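Local coordinates for glycosyl hydrolase (Rhizobium leguminosarum bv. trifolii, PDB 5NDX), which probably hydrolyses glycosidic bonds as a family 39 glycosyl hydrolase, a bacterial orthologue of human alpha-L-iduronidase, at residues Glu551-Trp556 with Ala590-Ser595. The protein carries 2 engineered substitutions. Sequence-based numbering, arbitrary orientation.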
loop_
_atom_site.group_PDB
_atom_site.type_symbol
_atom_site.label_atom_id
_atom_site.label_comp_id
_atom_site.label_asym_id
_atom_site.label_seq_id
_atom_site.Cartn_x
_atom_site.Cartn_y
_atom_site.Cartn_z
ATOM N N GLU A 551 -15.143 -20.985 -3.377
ATOM C CA GLU A 551 -14.974 -19.564 -3.756
ATOM C C GLU A 551 -14.019 -19.469 -4.929
ATOM O O GLU A 551 -13.182 -20.367 -5.132
ATOM C CB GLU A 551 -14.424 -18.729 -2.582
ATOM C CG GLU A 551 -15.358 -18.663 -1.389
ATOM C CD GLU A 551 -14.825 -17.870 -0.195
ATOM O OE1 GLU A 551 -13.623 -17.564 -0.160
ATOM O OE2 GLU A 551 -15.638 -17.601 0.706
ATOM N N ARG A 552 -14.119 -18.368 -5.660
ATOM C CA ARG A 552 -13.175 -18.057 -6.762
ATOM C C ARG A 552 -12.642 -16.641 -6.645
ATOM O O ARG A 552 -13.419 -15.709 -6.602
ATOM C CB ARG A 552 -13.900 -18.201 -8.089
ATOM C CG ARG A 552 -14.499 -19.593 -8.340
ATOM C CD ARG A 552 -13.422 -20.666 -8.523
ATOM N NE ARG A 552 -14.008 -22.003 -8.743
ATOM C CZ ARG A 552 -14.404 -22.860 -7.793
ATOM N NH1 ARG A 552 -14.290 -22.600 -6.494
ATOM N NH2 ARG A 552 -14.924 -24.008 -8.144
ATOM N N MET A 553 -11.336 -16.479 -6.581
ATOM C CA MET A 553 -10.702 -15.195 -6.631
ATOM C C MET A 553 -10.370 -14.864 -8.079
ATOM O O MET A 553 -9.706 -15.664 -8.741
ATOM C CB MET A 553 -9.423 -15.210 -5.818
ATOM C CG MET A 553 -8.746 -13.866 -5.709
ATOM S SD MET A 553 -9.833 -12.779 -4.734
ATOM C CE MET A 553 -9.172 -11.198 -5.198
ATOM N N LEU A 554 -10.831 -13.696 -8.538
ATOM C CA LEU A 554 -10.543 -13.160 -9.861
ATOM C C LEU A 554 -9.523 -12.030 -9.730
ATOM O O LEU A 554 -9.607 -11.186 -8.786
ATOM C CB LEU A 554 -11.817 -12.624 -10.509
ATOM C CG LEU A 554 -12.827 -13.584 -11.130
ATOM C CD1 LEU A 554 -13.343 -14.565 -10.096
ATOM C CD2 LEU A 554 -14.015 -12.845 -11.746
ATOM N N PHE A 555 -8.589 -11.984 -10.670
ATOM C CA PHE A 555 -7.546 -10.945 -10.767
ATOM C C PHE A 555 -7.411 -10.618 -12.251
ATOM O O PHE A 555 -7.458 -11.522 -13.063
ATOM C CB PHE A 555 -6.218 -11.485 -10.221
ATOM C CG PHE A 555 -5.075 -10.516 -10.308
ATOM C CD1 PHE A 555 -5.105 -9.292 -9.587
ATOM C CD2 PHE A 555 -3.908 -10.831 -11.063
ATOM C CE1 PHE A 555 -4.003 -8.412 -9.603
ATOM C CE2 PHE A 555 -2.818 -9.939 -11.118
ATOM C CZ PHE A 555 -2.861 -8.721 -10.379
ATOM N N TRP A 556 -7.260 -9.342 -12.594
ATOM C CA TRP A 556 -7.155 -8.903 -13.973
ATOM C C TRP A 556 -6.363 -7.622 -14.025
ATOM O O TRP A 556 -5.860 -7.177 -12.996
ATOM C CB TRP A 556 -8.541 -8.778 -14.615
ATOM C CG TRP A 556 -9.439 -7.765 -14.066
ATOM C CD1 TRP A 556 -9.597 -6.494 -14.489
ATOM C CD2 TRP A 556 -10.384 -7.966 -13.018
ATOM N NE1 TRP A 556 -10.572 -5.875 -13.758
ATOM C CE2 TRP A 556 -11.074 -6.755 -12.846
ATOM C CE3 TRP A 556 -10.687 -9.044 -12.182
ATOM C CZ2 TRP A 556 -12.043 -6.573 -11.858
ATOM C CZ3 TRP A 556 -11.714 -8.883 -11.226
ATOM C CH2 TRP A 556 -12.365 -7.637 -11.078
ATOM N N ALA A 590 -9.748 -6.812 -8.899
ATOM C CA ALA A 590 -9.771 -8.038 -8.151
ATOM C C ALA A 590 -11.167 -8.243 -7.567
ATOM O O ALA A 590 -11.874 -7.287 -7.293
ATOM C CB ALA A 590 -8.711 -8.016 -7.055
ATOM N N PHE A 591 -11.596 -9.493 -7.480
ATOM C CA PHE A 591 -12.909 -9.801 -6.943
ATOM C C PHE A 591 -13.003 -11.209 -6.410
ATOM O O PHE A 591 -12.650 -12.153 -7.092
ATOM C CB PHE A 591 -13.970 -9.564 -8.018
ATOM C CG PHE A 591 -15.369 -9.855 -7.558
ATOM C CD1 PHE A 591 -16.015 -9.004 -6.678
ATOM C CD2 PHE A 591 -16.029 -11.022 -7.960
ATOM C CE1 PHE A 591 -17.337 -9.269 -6.246
ATOM C CE2 PHE A 591 -17.331 -11.294 -7.512
ATOM C CZ PHE A 591 -17.986 -10.408 -6.657
ATOM N N LEU A 592 -13.478 -11.349 -5.181
ATOM C CA LEU A 592 -13.731 -12.646 -4.597
ATOM C C LEU A 592 -15.201 -13.045 -4.818
ATOM O O LEU A 592 -16.094 -12.349 -4.352
ATOM C CB LEU A 592 -13.360 -12.701 -3.080
ATOM C CG LEU A 592 -13.604 -14.202 -2.773
ATOM C CD1 LEU A 592 -12.353 -15.014 -2.585
ATOM C CD2 LEU A 592 -14.746 -14.577 -1.895
ATOM N N HIS A 593 -15.459 -14.132 -5.567
ATOM C CA HIS A 593 -16.828 -14.619 -5.777
ATOM C C HIS A 593 -17.116 -15.861 -4.938
ATOM O O HIS A 593 -16.338 -16.814 -4.992
ATOM C CB HIS A 593 -17.046 -15.027 -7.249
ATOM C CG HIS A 593 -18.483 -15.314 -7.560
ATOM N ND1 HIS A 593 -18.890 -16.398 -8.315
ATOM C CD2 HIS A 593 -19.616 -14.677 -7.161
ATOM C CE1 HIS A 593 -20.211 -16.375 -8.425
ATOM N NE2 HIS A 593 -20.678 -15.359 -7.718
ATOM N N MET A 594 -18.226 -15.861 -4.219
ATOM C CA MET A 594 -18.661 -16.959 -3.343
ATOM C C MET A 594 -19.669 -17.869 -4.092
ATOM O O MET A 594 -20.558 -17.363 -4.796
ATOM C CB MET A 594 -19.338 -16.374 -2.084
ATOM C CG MET A 594 -18.554 -15.254 -1.359
ATOM S SD MET A 594 -19.429 -14.439 0.030
ATOM C CE MET A 594 -19.360 -15.812 1.182
ATOM N N SER A 595 -19.534 -19.181 -3.926
ATOM C CA SER A 595 -20.514 -20.176 -4.428
ATOM C C SER A 595 -20.781 -20.065 -5.926
ATOM O O SER A 595 -21.870 -19.716 -6.333
ATOM C CB SER A 595 -21.813 -20.038 -3.630
ATOM O OG SER A 595 -21.511 -20.185 -2.249
#
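Two pairs of nearly straight backbone hydrogen bonds, R552 with H593 and L554 with F591, join strand 549-557 to the antiparallel strand 590-594, an outer strand of a three-stranded sheet. E551, M553, L592 and M594 share one face, which packs on helices 36-45 and 480-489. On this face E551 crosses L592 obliquely. CB of E551 lies 3.6 Å from H593 O; CG, anti to the carbonyl carbon (chi1 -64°), continues an extended chain and lies near both L592 CD2 and H593 O. CD of E551 comes to 3.7 Å from L592 CD2, and OE1 to 3.6 Å from the same methyl. OE2 of E551 lies 4.2 Å from M594 CE and makes a long, weak ion pair with R549, with D359 close by. An alanine here, lacking the carboxylate, would probably loosen the packing against L592 and M594 and lose the weak ion pair with R549. Further along, the bent chain of M553 crosses L592 at about a right angle, carrying M553 CE to 3.7 Å from A590 CB. At the far end of the contact the W556 ring has A590 N over one face, offset toward the rim, 3.5 Å from W556 CH2, with F591 CB at its edge, in plane. The backbone thus supplies the directional bonding between the strands, while a buried carboxylate beside the acidic D359 would probably have a raised pKa, partly offset by R549.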